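Local coordinates for extracellular haem-binding protein (Streptomyces reticuli, PDB 3FPW) that binds haem, probably degrades it, and, as an oligomer, interacts with its cognate two-component sensor kinase, at residues Y113-A116 with E117-F121; G176-D179 with E180-R184; A134-L137 with A138-P141. One frame throughout, in Å; residues are numbered along the deposited sequence.

Contact 1 (Y113-A116 with E117-F121); sequences YESA and ERKAF. With PO4 (phosphate ion), chain E; PO4 (phosphate ion), chain G; PO4 (phosphate ion), chain D.
S115 and K119, one helical turn apart, turn their polar ends toward the phosphate of chain D. K119 NZ donates to its O3 at 2.7 Å, while the links from S115 OG, in one of two conformers, are weak and doubtful. The lysine chain is extended beyond CG, which carries CE alongside that hydroxyl. A long amine suits this buried place because NZ also lies among the carboxylate of D179 and the carbonyls of A153 and V170. Along the backbone, i to i+4 bonds link the turns, as from R118 N to E114 O (2.9 Å, 164°). R118 reaches out with CG anti to its carbonyl carbon (chi1 -66°), and its guanidinium serves two phosphates through its edge. NE donates to O2 of the chain E ion at 3.0 Å, and NH1 and NH2 make a two-pronged grip on O1 and O2 of the chain G ion. A leucine here has no N-H to offer, and both phosphates would probably be left without these charged mates. E117 OE2 is taken by T99 and Y113 OH by T102, tying the helix to strand 99-104. The chain E ion also borders carboxylates, E117 OE1 2.8 Å from its O1 and E114 OE1 near its O2. The phosphates probably come from the crystallisation liquor, though R118 and K119 may still mark spots suited to an anion.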
ATOM      1  N   TYR A 113      -9.315   0.574 -15.922  1.00 14.63           N
ATOM      2  CA  TYR A 113      -8.909  -0.789 -15.654  1.00 14.38           C
ATOM      3  C   TYR A 113      -9.281  -1.187 -14.230  1.00 14.29           C
ATOM      4  O   TYR A 113     -10.019  -2.175 -14.012  1.00 13.21           O
ATOM      5  CB  TYR A 113      -7.401  -0.901 -15.865  1.00 14.60           C
ATOM      6  CG  TYR A 113      -6.876  -2.296 -15.786  1.00 15.09           C
ATOM      7  CD1 TYR A 113      -6.318  -2.755 -14.615  1.00 17.17           C
ATOM      8  CD2 TYR A 113      -6.897  -3.156 -16.901  1.00 16.52           C
ATOM      9  CE1 TYR A 113      -5.819  -4.027 -14.521  1.00 19.01           C
ATOM     10  CE2 TYR A 113      -6.374  -4.435 -16.808  1.00 15.92           C
ATOM     11  CZ  TYR A 113      -5.850  -4.858 -15.605  1.00 16.70           C
ATOM     12  OH  TYR A 113      -5.304  -6.105 -15.446  1.00 18.11           O
ATOM     13  N   GLU A 114      -8.843  -0.381 -13.255  1.00 14.56           N
ATOM     14  CA  GLU A 114      -9.211  -0.631 -11.851  1.00 14.99           C
ATOM     15  C   GLU A 114     -10.696  -0.409 -11.602  1.00 14.86           C
ATOM     16  O   GLU A 114     -11.301  -1.108 -10.795  1.00 15.84           O
ATOM     17  CB  GLU A 114      -8.340   0.181 -10.895  1.00 16.24           C
ATOM     18  CG  GLU A 114      -6.868  -0.287 -10.936  1.00 20.03           C
ATOM     19  CD  GLU A 114      -6.032   0.300  -9.802  1.00 25.69           C
ATOM     20  OE1 GLU A 114      -6.607   0.594  -8.732  1.00 27.60           O
ATOM     21  OE2 GLU A 114      -4.795   0.426  -9.970  1.00 30.37           O
ATOM     22  N   SER A 115     -11.280   0.569 -12.293  0.50 13.80           N
ATOM     23  CA  SER A 115     -12.704   0.836 -12.160  0.50 12.56           C
ATOM     24  C   SER A 115     -13.496  -0.415 -12.535  0.50 12.94           C
ATOM     25  O   SER A 115     -14.404  -0.798 -11.821  0.50 12.86           O
ATOM     26  CB  SER A 115     -13.115   2.017 -13.042  0.50 12.25           C
ATOM     27  OG  SER A 115     -14.506   2.299 -12.931  0.50  9.34           O
ATOM     28  N   ALA A 116     -13.142  -1.049 -13.650  1.00 12.98           N
ATOM     29  CA  ALA A 116     -13.848  -2.248 -14.106  1.00 13.58           C
ATOM     30  C   ALA A 116     -13.700  -3.382 -13.088  1.00 13.68           C
ATOM     31  O   ALA A 116     -14.690  -4.045 -12.725  1.00 14.01           O
ATOM     32  CB  ALA A 116     -13.327  -2.687 -15.441  1.00 13.46           C
ATOM     33  N   GLU A 117     -12.481  -3.557 -12.577  1.00 13.77           N
ATOM     34  CA  GLU A 117     -12.238  -4.586 -11.572  1.00 14.74           C
ATOM     35  C   GLU A 117     -13.088  -4.385 -10.331  1.00 14.24           C
ATOM     36  O   GLU A 117     -13.712  -5.331  -9.826  1.00 13.17           O
ATOM     37  CB  GLU A 117     -10.771  -4.584 -11.162  1.00 15.47           C
ATOM     38  CG  GLU A 117      -9.869  -5.449 -11.960  1.00 20.59           C
ATOM     39  CD  GLU A 117      -8.556  -5.672 -11.219  1.00 24.65           C
ATOM     40  OE1 GLU A 117      -7.911  -4.649 -10.909  1.00 26.25           O
ATOM     41  OE2 GLU A 117      -8.190  -6.843 -10.921  1.00 23.99           O
ATOM     42  N   ARG A 118     -13.119  -3.157  -9.825  1.00 13.45           N
ATOM     43  CA  ARG A 118     -13.867  -2.889  -8.605  1.00 13.79           C
ATOM     44  C   ARG A 118     -15.362  -3.023  -8.809  1.00 13.25           C
ATOM     45  O   ARG A 118     -16.056  -3.493  -7.910  1.00 14.25           O
ATOM     46  CB  ARG A 118     -13.501  -1.532  -8.027  1.00 14.60           C
ATOM     47  CG  ARG A 118     -12.072  -1.523  -7.556  1.00 16.55           C
ATOM     48  CD  ARG A 118     -11.724  -0.206  -6.886  1.00 19.64           C
ATOM     49  NE  ARG A 118     -10.462  -0.352  -6.167  1.00 26.17           N
ATOM     50  CZ  ARG A 118     -10.303  -0.088  -4.881  1.00 26.52           C
ATOM     51  NH1 ARG A 118     -11.318   0.401  -4.154  1.00 28.41           N
ATOM     52  NH2 ARG A 118      -9.112  -0.273  -4.333  1.00 32.66           N
ATOM     53  N   LYS A 119     -15.861  -2.587  -9.968  1.00 12.22           N
ATOM     54  CA  LYS A 119     -17.280  -2.781 -10.251  1.00 11.74           C
ATOM     55  C   LYS A 119     -17.662  -4.253 -10.259  1.00 12.06           C
ATOM     56  O   LYS A 119     -18.703  -4.622  -9.726  1.00 12.56           O
ATOM     57  CB  LYS A 119     -17.691  -2.161 -11.590  1.00 11.95           C
ATOM     58  CG  LYS A 119     -17.611  -0.646 -11.574  1.00 12.10           C
ATOM     59  CD  LYS A 119     -18.104  -0.115 -12.898  1.00 12.56           C
ATOM     60  CE  LYS A 119     -17.760   1.356 -13.107  1.00 13.35           C
ATOM     61  NZ  LYS A 119     -18.160   1.823 -14.487  1.00 14.18           N
ATOM     62  N   ALA A 120     -16.851  -5.076 -10.913  1.00 12.11           N
ATOM     63  CA  ALA A 120     -17.109  -6.509 -10.939  1.00 12.60           C
ATOM     64  C   ALA A 120     -17.127  -7.118  -9.517  1.00 13.13           C
ATOM     65  O   ALA A 120     -18.005  -7.936  -9.183  1.00 14.07           O
ATOM     66  CB  ALA A 120     -16.064  -7.211 -11.829  1.00 11.89           C
ATOM     67  N   PHE A 121     -16.141  -6.751  -8.711  1.00 12.51           N
ATOM     68  CA  PHE A 121     -16.060  -7.230  -7.339  1.00 13.00           C
ATOM     69  C   PHE A 121     -17.330  -6.814  -6.575  1.00 13.86           C
ATOM     70  O   PHE A 121     -17.877  -7.565  -5.771  1.00 14.14           O
ATOM     71  CB  PHE A 121     -14.819  -6.571  -6.693  1.00 13.22           C
ATOM     72  CG  PHE A 121     -14.598  -6.942  -5.246  1.00 12.19           C
ATOM     73  CD1 PHE A 121     -15.041  -6.115  -4.209  1.00 14.95           C
ATOM     74  CD2 PHE A 121     -13.924  -8.116  -4.917  1.00 13.83           C
ATOM     75  CE1 PHE A 121     -14.831  -6.464  -2.865  1.00 14.44           C
ATOM     76  CE2 PHE A 121     -13.696  -8.447  -3.578  1.00 15.88           C
ATOM     77  CZ  PHE A 121     -14.160  -7.630  -2.566  1.00 15.09           C
TER
HETATM   78  P   PO4 E 160      -8.409  -3.268  -7.275  1.00 65.27           P
HETATM   79  O1  PO4 E 160      -8.984  -4.138  -8.370  1.00 62.68           O
HETATM   80  O2  PO4 E 160      -8.389  -1.810  -7.702  1.00 62.16           O
HETATM   81  O3  PO4 E 160      -9.254  -3.402  -6.026  1.00 62.11           O
HETATM   82  O4  PO4 E 160      -6.995  -3.734  -6.989  1.00 63.08           O
HETATM   83  P   PO4 G 162      -9.233  -0.079  -1.044  1.00 51.18           P
HETATM   84  O1  PO4 G 162     -10.682   0.207  -1.382  1.00 49.55           O
HETATM   85  O2  PO4 G 162      -8.331   0.947  -1.695  1.00 51.14           O
HETATM   86  O3  PO4 G 162      -9.076  -0.022   0.460  1.00 51.47           O
HETATM   87  O4  PO4 G 162      -8.848  -1.457  -1.536  1.00 51.47           O
HETATM   88  P   PO4 D 159     -15.943   4.812 -15.564  1.00 30.06           P
HETATM   89  O1  PO4 D 159     -16.474   4.265 -16.884  1.00 27.87           O
HETATM   90  O2  PO4 D 159     -16.389   6.251 -15.483  1.00 32.62           O
HETATM   91  O3  PO4 D 159     -16.639   4.040 -14.490  1.00 31.20           O
HETATM   92  O4  PO4 D 159     -14.416   4.726 -15.337  1.00 26.57           O

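Contact 2 (G176-D179 with E180-R184); sequences GDLD and EQYAR
The carbonyl of L178 sits over one face of the Y182 ring, with L178 O 3.3 Å above the plane and displaced toward the rim. Y182 CG is anti to its carbonyl carbon (chi1 -55°), which lays the ring back along the preceding turn, where its CE2 comes 4.4 Å from L178 CB. The same L178 O accepts from Y182 N at 3.1 Å. Q181 runs beside L178, both side chains pointing the same way, and Q181 OE1 approaches L178 CD2 only at 4.2 Å. These turns open helix 176-187, the last helix of this GAF-clan domain, which packs D179 and A183 against strand 163-171 and Y182 against helix 67-83. A flat ring with a polar end suits that place: its body lies against A80 and A81 while OH bonds to D84 and R86. The acidic side chains are satisfied too, D179 OD1 by the backbone N of A173 and OD2 by a salt bridge to K119, E180 OE1 by S131 and OE2 by the backbone N of G154. On the outer side, R184 folds back so that one guanidinium face covers Q181 CA, while E180 OE1 lies at its edge in a long salt bridge to NH1. Water 1 joins that same NH1 (3.0 Å) to D177 O, and water 2 donates to D177 OD1 at 2.9 Å and weakly to E180 OE1.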
ATOM      1  N   GLY A 176     -21.902   5.437 -16.835  1.00 20.28           N
ATOM      2  CA  GLY A 176     -21.983   4.141 -16.155  1.00 19.71           C
ATOM      3  C   GLY A 176     -23.097   3.291 -16.740  1.00 19.76           C
ATOM      4  O   GLY A 176     -22.991   2.062 -16.818  1.00 19.67           O
ATOM      5  N   ASP A 177     -24.171   3.935 -17.171  1.00 19.92           N
ATOM      6  CA  ASP A 177     -25.277   3.173 -17.726  1.00 19.99           C
ATOM      7  C   ASP A 177     -24.848   2.491 -19.033  1.00 18.57           C
ATOM      8  O   ASP A 177     -25.190   1.336 -19.268  1.00 18.84           O
ATOM      9  CB  ASP A 177     -26.511   4.047 -17.916  1.00 22.13           C
ATOM     10  CG  ASP A 177     -27.213   4.371 -16.588  1.00 24.44           C
ATOM     11  OD1 ASP A 177     -26.967   3.683 -15.554  1.00 27.10           O
ATOM     12  OD2 ASP A 177     -28.011   5.325 -16.585  1.00 30.28           O
ATOM     13  N   LEU A 178     -24.074   3.190 -19.862  1.00 17.14           N
ATOM     14  CA  LEU A 178     -23.526   2.556 -21.061  1.00 16.60           C
ATOM     15  C   LEU A 178     -22.552   1.442 -20.666  1.00 16.10           C
ATOM     16  O   LEU A 178     -22.599   0.362 -21.239  1.00 15.55           O
ATOM     17  CB  LEU A 178     -22.825   3.565 -21.963  1.00 17.71           C
ATOM     18  CG  LEU A 178     -23.794   4.424 -22.760  1.00 18.81           C
ATOM     19  CD1 LEU A 178     -23.007   5.593 -23.310  1.00 20.27           C
ATOM     20  CD2 LEU A 178     -24.390   3.568 -23.869  1.00 20.35           C
ATOM     21  N   ASP A 179     -21.670   1.702 -19.702  1.00 15.45           N
ATOM     22  CA  ASP A 179     -20.768   0.637 -19.226  1.00 15.87           C
ATOM     23  C   ASP A 179     -21.583  -0.608 -18.899  1.00 15.68           C
ATOM     24  O   ASP A 179     -21.218  -1.743 -19.252  1.00 15.85           O
ATOM     25  CB  ASP A 179     -20.055   1.024 -17.928  1.00 15.31           C
ATOM     26  CG  ASP A 179     -18.966   2.067 -18.108  1.00 16.31           C
ATOM     27  OD1 ASP A 179     -18.306   2.084 -19.173  1.00 17.63           O
ATOM     28  OD2 ASP A 179     -18.730   2.855 -17.141  1.00 16.63           O
ATOM     29  N   GLU A 180     -22.678  -0.404 -18.177  1.00 16.65           N
ATOM     30  CA  GLU A 180     -23.451  -1.544 -17.707  1.00 16.48           C
ATOM     31  C   GLU A 180     -24.184  -2.257 -18.842  1.00 16.82           C
ATOM     32  O   GLU A 180     -24.389  -3.466 -18.780  1.00 16.92           O
ATOM     33  CB  GLU A 180     -24.389  -1.155 -16.561  1.00 16.13           C
ATOM     34  CG  GLU A 180     -24.600  -2.298 -15.599  1.00 16.19           C
ATOM     35  CD  GLU A 180     -25.324  -1.858 -14.348  1.00 16.87           C
ATOM     36  OE1 GLU A 180     -26.559  -2.038 -14.280  1.00 18.50           O
ATOM     37  OE2 GLU A 180     -24.657  -1.314 -13.450  1.00 16.36           O
ATOM     38  N   GLN A 181     -24.574  -1.510 -19.878  1.00 17.07           N
ATOM     39  CA  GLN A 181     -25.073  -2.126 -21.112  1.00 17.76           C
ATOM     40  C   GLN A 181     -24.055  -3.119 -21.661  1.00 16.88           C
ATOM     41  O   GLN A 181     -24.402  -4.241 -22.028  1.00 17.10           O
ATOM     42  CB  GLN A 181     -25.359  -1.046 -22.159  1.00 18.85           C
ATOM     43  CG  GLN A 181     -25.914  -1.531 -23.498  1.00 22.52           C
ATOM     44  CD  GLN A 181     -26.293  -0.362 -24.418  1.00 26.77           C
ATOM     45  OE1 GLN A 181     -25.641  -0.119 -25.432  1.00 30.76           O
ATOM     46  NE2 GLN A 181     -27.330   0.374 -24.045  1.00 28.82           N
ATOM     47  N   TYR A 182     -22.795  -2.713 -21.729  1.00 16.47           N
ATOM     48  CA  TYR A 182     -21.790  -3.613 -22.300  1.00 15.70           C
ATOM     49  C   TYR A 182     -21.488  -4.789 -21.369  1.00 15.68           C
ATOM     50  O   TYR A 182     -21.223  -5.907 -21.835  1.00 16.08           O
ATOM     51  CB  TYR A 182     -20.509  -2.849 -22.617  1.00 15.33           C
ATOM     52  CG  TYR A 182     -20.752  -1.664 -23.528  1.00 15.89           C
ATOM     53  CD1 TYR A 182     -21.574  -1.783 -24.639  1.00 17.38           C
ATOM     54  CD2 TYR A 182     -20.136  -0.455 -23.298  1.00 16.42           C
ATOM     55  CE1 TYR A 182     -21.801  -0.714 -25.477  1.00 19.81           C
ATOM     56  CE2 TYR A 182     -20.351   0.624 -24.121  1.00 18.38           C
ATOM     57  CZ  TYR A 182     -21.186   0.486 -25.219  1.00 20.69           C
ATOM     58  OH  TYR A 182     -21.413   1.554 -26.067  1.00 23.41           O
ATOM     59  N   ALA A 183     -21.546  -4.555 -20.061  1.00 15.63           N
ATOM     60  CA  ALA A 183     -21.394  -5.645 -19.093  1.00 15.97           C
ATOM     61  C   ALA A 183     -22.500  -6.685 -19.301  1.00 16.29           C
ATOM     62  O   ALA A 183     -22.241  -7.868 -19.326  1.00 16.22           O
ATOM     63  CB  ALA A 183     -21.422  -5.120 -17.639  1.00 15.54           C
ATOM     64  N   ARG A 184     -23.739  -6.222 -19.456  1.00 17.33           N
ATOM     65  CA  ARG A 184     -24.847  -7.125 -19.706  1.00 18.39           C
ATOM     66  C   ARG A 184     -24.677  -7.875 -21.021  1.00 18.28           C
ATOM     67  O   ARG A 184     -25.090  -9.029 -21.128  1.00 18.80           O
ATOM     68  CB  ARG A 184     -26.177  -6.362 -19.720  1.00 18.53           C
ATOM     69  CG  ARG A 184     -26.645  -5.890 -18.335  1.00 20.58           C
ATOM     70  CD  ARG A 184     -28.105  -5.435 -18.391  1.00 22.45           C
ATOM     71  NE  ARG A 184     -28.323  -4.389 -19.385  1.00 24.78           N
ATOM     72  CZ  ARG A 184     -28.187  -3.087 -19.134  1.00 25.81           C
ATOM     73  NH1 ARG A 184     -27.842  -2.674 -17.928  1.00 25.23           N
ATOM     74  NH2 ARG A 184     -28.418  -2.191 -20.090  1.00 26.23           N
TER
HETATM   75  O   HOH W   1     -27.479   0.334 -18.237  1.00 27.51           O
HETATM   76  O   HOH W   2     -27.586   0.895 -15.695  1.00 38.03           O

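Contact 3 (A134-L137 with A138-P141); sequences AKRL and AQAP
In the turn that follows helix 130-135, on the way to strand 155-160, the chain bends through a set of short-range backbone bonds. R136 O takes two donors, A140 N at 2.9 Å and Q139 N at 3.2 Å. The first lies in the carbonyl plane, whereas the second approaches from above it, 55° out. One residue earlier, A138 N reaches K135 O at 3.3 Å, also from above the plane. The small methyls of A138 and A140 fit this tight turn, with A138 CB 3.5 Å from K135 O. P141 suits the end of the turn: its nitrogen carries no hydrogen, and its ring instead lies against L137 O, with CB 3.5 Å away. L137 sends CD2 across to A140 O at 3.6 Å, its CG being anti to the carbonyl carbon (chi1 -65°). The greasy branch of L137 also touches L143, K144 and F151 of the following loop, and it meets T142 of a neighbouring subunit. A bound iron(III) ion lies about 7 Å from the side chain of P141. The turn thus forms a surface projection beyond helix 130-135, touching neither 113-121 nor 176-184, whose nearest atoms lie about 9 Å and about 6 Å away.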
ATOM      1  N   ALA A 134     -25.693   1.480  -6.226  1.00 19.97           N
ATOM      2  CA  ALA A 134     -25.367   2.887  -6.041  1.00 19.98           C
ATOM      3  C   ALA A 134     -26.531   3.599  -5.371  1.00 20.67           C
ATOM      4  O   ALA A 134     -26.337   4.504  -4.556  1.00 20.38           O
ATOM      5  CB  ALA A 134     -25.032   3.540  -7.374  1.00 20.31           C
ATOM      6  N   LYS A 135     -27.738   3.148  -5.686  1.00 21.62           N
ATOM      7  CA  LYS A 135     -28.948   3.768  -5.157  1.00 22.95           C
ATOM      8  C   LYS A 135     -29.157   3.443  -3.681  1.00 23.17           C
ATOM      9  O   LYS A 135     -29.834   4.188  -2.949  1.00 23.31           O
ATOM     10  CB  LYS A 135     -30.143   3.372  -6.015  1.00 23.59           C
ATOM     11  CG  LYS A 135     -29.982   3.830  -7.449  1.00 26.24           C
ATOM     12  CD  LYS A 135     -31.132   3.359  -8.333  1.00 30.54           C
ATOM     13  CE  LYS A 135     -30.752   3.414  -9.807  1.00 33.68           C
ATOM     14  NZ  LYS A 135     -30.502   4.785 -10.326  1.00 37.05           N
ATOM     15  N   ARG A 136     -28.536   2.358  -3.227  1.00 23.10           N
ATOM     16  CA  ARG A 136     -28.591   1.982  -1.816  1.00 23.64           C
ATOM     17  C   ARG A 136     -27.841   2.959  -0.929  1.00 23.44           C
ATOM     18  O   ARG A 136     -28.064   3.002   0.281  1.00 23.09           O
ATOM     19  CB  ARG A 136     -28.020   0.584  -1.601  1.00 24.64           C
ATOM     20  CG  ARG A 136     -28.857  -0.505  -2.211  1.00 26.91           C
ATOM     21  CD  ARG A 136     -28.281  -1.861  -1.870  1.00 29.73           C
ATOM     22  NE  ARG A 136     -28.935  -2.920  -2.627  1.00 33.08           N
ATOM     23  CZ  ARG A 136     -28.684  -4.215  -2.459  1.00 31.99           C
ATOM     24  NH1 ARG A 136     -27.786  -4.604  -1.567  1.00 34.21           N
ATOM     25  NH2 ARG A 136     -29.316  -5.119  -3.199  1.00 34.72           N
ATOM     26  N   LEU A 137     -26.934   3.723  -1.527  1.00 22.86           N
ATOM     27  CA  LEU A 137     -26.159   4.701  -0.782  1.00 23.20           C
ATOM     28  C   LEU A 137     -27.027   5.815  -0.183  1.00 24.08           C
ATOM     29  O   LEU A 137     -26.612   6.509   0.750  1.00 24.38           O
ATOM     30  CB  LEU A 137     -25.076   5.290  -1.679  1.00 22.91           C
ATOM     31  CG  LEU A 137     -24.019   4.287  -2.125  1.00 22.69           C
ATOM     32  CD1 LEU A 137     -23.000   4.951  -3.027  1.00 22.69           C
ATOM     33  CD2 LEU A 137     -23.331   3.639  -0.925  1.00 22.56           C
ATOM     34  N   ALA A 138     -28.242   5.960  -0.700  1.00 24.68           N
ATOM     35  CA  ALA A 138     -29.161   6.950  -0.160  1.00 25.75           C
ATOM     36  C   ALA A 138     -29.524   6.643   1.294  1.00 25.90           C
ATOM     37  O   ALA A 138     -29.604   7.550   2.115  1.00 27.68           O
ATOM     38  CB  ALA A 138     -30.420   7.044  -1.023  1.00 25.78           C
ATOM     39  N   GLN A 139     -29.709   5.364   1.613  0.50 26.15           N
ATOM     40  CA  GLN A 139     -30.095   4.958   2.967  0.50 25.82           C
ATOM     41  C   GLN A 139     -28.968   4.272   3.759  0.50 25.40           C
ATOM     42  O   GLN A 139     -29.079   4.085   4.969  0.50 25.38           O
ATOM     43  CB  GLN A 139     -31.349   4.079   2.937  0.50 26.39           C
ATOM     44  CG  GLN A 139     -31.118   2.655   2.456  0.50 27.85           C
ATOM     45  CD  GLN A 139     -32.202   2.166   1.498  0.50 24.55           C
ATOM     46  OE1 GLN A 139     -33.400   2.337   1.746  0.50 32.41           O
ATOM     47  NE2 GLN A 139     -31.783   1.553   0.398  0.50 31.08           N
ATOM     48  N   ALA A 140     -27.888   3.902   3.074  1.00 24.49           N
ATOM     49  CA  ALA A 140     -26.682   3.395   3.744  1.00 23.08           C
ATOM     50  C   ALA A 140     -25.406   3.973   3.113  1.00 21.89           C
ATOM     51  O   ALA A 140     -24.679   3.261   2.410  1.00 20.77           O
ATOM     52  CB  ALA A 140     -26.653   1.876   3.718  1.00 23.31           C
ATOM     53  N   PRO A 141     -25.122   5.256   3.372  1.00 21.19           N
ATOM     54  CA  PRO A 141     -24.081   5.945   2.615  1.00 20.93           C
ATOM     55  C   PRO A 141     -22.670   5.398   2.829  1.00 20.05           C
ATOM     56  O   PRO A 141     -21.798   5.631   2.002  1.00 21.01           O
ATOM     57  CB  PRO A 141     -24.183   7.406   3.073  1.00 21.46           C
ATOM     58  CG  PRO A 141     -25.016   7.394   4.314  1.00 22.25           C
ATOM     59  CD  PRO A 141     -25.840   6.147   4.305  1.00 21.08           C
TER

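In the fold
Along the chain the order is contact 1, contact 3, contact 2. Contact 1 lies on helix 112-126 nearest the chain centre, contact 3 follows at the end of helix 130-135, and contact 2 opens helix 176-187, just after strand 163-171. Contacts 1 and 2 have centres 13 Å apart and touch directly, through the salt bridge between K119 NZ and D179 OD2; both helices also pack on strand 163-171 of the four-stranded antiparallel sheet. Contact 3 is set further out, its centre 19 Å from contact 1 and 20 Å from contact 2, with no touch to either. Contacts 1 and 3 both meet neighbouring subunits, so these parts of the fold contribute to the eight-chain assembly.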